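Carboxylic ester hydrolase (Aspergillus niger, PDB 7K4O) probably hydrolyses ester bonds of tannins as a secreted fungal serine esterase (tannin acyl hydrolase) and holds 3,4,5-trihydroxybenzoic acid (gallic acid) in its pocket. Local coordinates at residues A[154-159]-A[193-198]. Numbering follows the deposited sequence.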
loop_
_atom_site.group_PDB
_atom_site.type_symbol
_atom_site.label_atom_id
_atom_site.label_comp_id
_atom_site.label_asym_id
_atom_site.label_seq_id
_atom_site.Cartn_x
_atom_site.Cartn_y
_atom_site.Cartn_z
ATOM N N ALA A 154 -1.087 -17.165 -3.905
ATOM C CA ALA A 154 -0.674 -17.482 -2.518
ATOM C C ALA A 154 -1.729 -16.969 -1.514
ATOM O O ALA A 154 -2.064 -17.690 -0.535
ATOM C CB ALA A 154 0.678 -16.858 -2.191
ATOM N N HIS A 155 -2.270 -15.795 -1.746
ATOM C CA HIS A 155 -3.277 -15.249 -0.796
ATOM C C HIS A 155 -4.607 -16.001 -0.891
ATOM O O HIS A 155 -5.270 -16.229 0.149
ATOM C CB HIS A 155 -3.474 -13.766 -1.000
ATOM C CG HIS A 155 -2.537 -12.959 -0.190
ATOM N ND1 HIS A 155 -2.618 -12.937 1.220
ATOM C CD2 HIS A 155 -1.458 -12.235 -0.550
ATOM C CE1 HIS A 155 -1.618 -12.200 1.663
ATOM N NE2 HIS A 155 -0.907 -11.729 0.610
ATOM N N ARG A 156 -4.978 -16.442 -2.072
ATOM C CA ARG A 156 -6.179 -17.292 -2.237
ATOM C C ARG A 156 -6.025 -18.569 -1.405
ATOM O O ARG A 156 -6.975 -18.959 -0.677
ATOM C CB ARG A 156 -6.374 -17.571 -3.722
ATOM C CG ARG A 156 -7.534 -18.478 -4.044
ATOM C CD ARG A 156 -8.788 -17.979 -3.456
ATOM N NE ARG A 156 -9.907 -18.746 -4.037
ATOM C CZ ARG A 156 -11.163 -18.630 -3.597
ATOM N NH1 ARG A 156 -11.486 -17.750 -2.662
ATOM N NH2 ARG A 156 -12.109 -19.348 -4.155
ATOM N N GLU A 157 -4.865 -19.240 -1.532
ATOM C CA GLU A 157 -4.592 -20.504 -0.819
ATOM C C GLU A 157 -4.577 -20.260 0.700
ATOM O O GLU A 157 -5.142 -21.084 1.444
ATOM C CB GLU A 157 -3.294 -21.091 -1.337
ATOM C CG GLU A 157 -3.399 -21.625 -2.760
ATOM C CD GLU A 157 -2.093 -21.943 -3.485
ATOM O OE1 GLU A 157 -1.003 -21.809 -2.868
ATOM O OE2 GLU A 157 -2.191 -22.347 -4.674
ATOM N N LEU A 158 -3.902 -19.201 1.132
ATOM C CA LEU A 158 -3.834 -18.846 2.566
ATOM C C LEU A 158 -5.258 -18.694 3.116
ATOM O O LEU A 158 -5.549 -19.233 4.202
ATOM C CB LEU A 158 -2.995 -17.593 2.786
ATOM C CG LEU A 158 -3.075 -16.929 4.183
ATOM C CD1 LEU A 158 -2.698 -17.877 5.304
ATOM C CD2 LEU A 158 -2.276 -15.649 4.195
ATOM N N SER A 159 -6.105 -17.933 2.446
ATOM C CA SER A 159 -7.476 -17.736 2.974
ATOM C C SER A 159 -8.215 -19.062 2.998
ATOM O O SER A 159 -8.894 -19.371 4.031
ATOM C CB SER A 159 -8.216 -16.705 2.188
ATOM O OG SER A 159 -7.636 -15.436 2.383
ATOM N N TRP A 193 -6.128 -5.948 -2.911
ATOM C CA TRP A 193 -6.915 -5.755 -4.163
ATOM C C TRP A 193 -6.838 -6.996 -5.052
ATOM O O TRP A 193 -7.807 -7.272 -5.766
ATOM C CB TRP A 193 -6.482 -4.500 -4.924
ATOM C CG TRP A 193 -7.042 -3.240 -4.360
ATOM C CD1 TRP A 193 -6.336 -2.208 -3.835
ATOM C CD2 TRP A 193 -8.432 -2.913 -4.174
ATOM N NE1 TRP A 193 -7.181 -1.217 -3.425
ATOM C CE2 TRP A 193 -8.477 -1.625 -3.612
ATOM C CE3 TRP A 193 -9.646 -3.532 -4.517
ATOM C CZ2 TRP A 193 -9.678 -0.982 -3.334
ATOM C CZ3 TRP A 193 -10.831 -2.886 -4.244
ATOM C CH2 TRP A 193 -10.846 -1.633 -3.636
ATOM N N SER A 194 -5.747 -7.755 -5.028
ATOM C CA SER A 194 -5.575 -8.931 -5.896
ATOM C C SER A 194 -6.697 -9.938 -5.612
ATOM O O SER A 194 -7.135 -10.662 -6.530
ATOM C CB SER A 194 -4.219 -9.569 -5.758
ATOM O OG SER A 194 -4.058 -10.315 -4.556
ATOM N N GLN A 195 -7.142 -10.026 -4.363
ATOM C CA GLN A 195 -8.202 -10.980 -3.977
ATOM C C GLN A 195 -9.602 -10.376 -4.182
ATOM O O GLN A 195 -10.474 -11.048 -4.732
ATOM C CB GLN A 195 -8.078 -11.411 -2.514
ATOM C CG GLN A 195 -6.717 -11.980 -2.176
ATOM C CD GLN A 195 -6.339 -13.175 -3.025
ATOM O OE1 GLN A 195 -6.959 -14.216 -2.950
ATOM N NE2 GLN A 195 -5.357 -12.992 -3.906
ATOM N N VAL A 196 -9.796 -9.112 -3.810
ATOM C CA VAL A 196 -11.103 -8.421 -3.973
ATOM C C VAL A 196 -11.510 -8.405 -5.455
ATOM O O VAL A 196 -12.659 -8.556 -5.761
ATOM C CB VAL A 196 -11.046 -7.038 -3.352
ATOM C CG1 VAL A 196 -12.276 -6.212 -3.692
ATOM C CG2 VAL A 196 -10.834 -7.091 -1.821
ATOM N N GLN A 197 -10.534 -8.297 -6.351
ATOM C CA GLN A 197 -10.778 -8.263 -7.808
ATOM C C GLN A 197 -11.160 -9.613 -8.411
ATOM O O GLN A 197 -11.654 -9.599 -9.523
ATOM C CB GLN A 197 -9.545 -7.666 -8.496
ATOM C CG GLN A 197 -9.442 -6.183 -8.292
ATOM C CD GLN A 197 -8.151 -5.552 -8.745
ATOM O OE1 GLN A 197 -7.341 -6.160 -9.461
ATOM N NE2 GLN A 197 -7.890 -4.348 -8.258
ATOM N N ARG A 198 -10.923 -10.737 -7.734
ATOM C CA ARG A 198 -11.100 -12.079 -8.274
ATOM C C ARG A 198 -12.079 -12.946 -7.485
ATOM O O ARG A 198 -12.706 -13.791 -8.135
ATOM C CB ARG A 198 -9.740 -12.781 -8.306
ATOM C CG ARG A 198 -8.773 -12.191 -9.331
ATOM C CD ARG A 198 -7.418 -12.851 -9.322
ATOM N NE ARG A 198 -6.505 -12.350 -10.332
ATOM C CZ ARG A 198 -5.730 -11.268 -10.203
ATOM N NH1 ARG A 198 -5.782 -10.501 -9.134
ATOM N NH2 ARG A 198 -4.907 -10.927 -11.192
#
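Q195 reaches from helix 187-196 to CB of H155 and the backbone N of R156 on helix 144-169, a worked example of one bent side chain spanning the gap between two helices. The backbones come close here, with 6.9 Å between the CA atoms of R156 and Q195. From a CB directed at the opposite helix, Q195 sends CG anti to its own carbonyl carbon (chi1 -55°), then bends at chi2 (-58°), which lays the amide against H155 and R156. CG lies 3.9 Å from CB of H155. CD comes closer to the same H155 CB, at 3.6 Å, and sits 3.7 Å from the backbone N of R156. At the tip, the modelled OE1 and NE2 are probably interchanged, so the polar pairing of the amide remains doubtful; its surroundings nevertheless include R156 N, S194 OG and the carbonyl of Y152. W203 also touches this side chain.

The flanking groups leave by other routes. H155 offers Q195 its CB, while its imidazole runs on to a hydrogen bond from NE2 to OE1 of E191 that links the same two helices. R156 swings its chain away to a cation-pi contact with F199. Within 193-198, R198 folds back so that NH1 donates to O of S194 (2.9 Å, 156° at the hydrogen), approaching on a lone pair in the carbonyl plane.

In this alpha/beta-hydrolase relative, helix 187-196 follows the probable nucleophile elbow at S186, and the contact joins it to helix 144-169, whose L158 and S159 rest on W90 of strand 89-93. Chemically, the buried interface is small, 132 Å², and of mixed character: CG and CD of Q195 lie against H155 CB, while the amide end lies close to R156 N. The way that one amide is turned therefore probably decides the polar part of the contact.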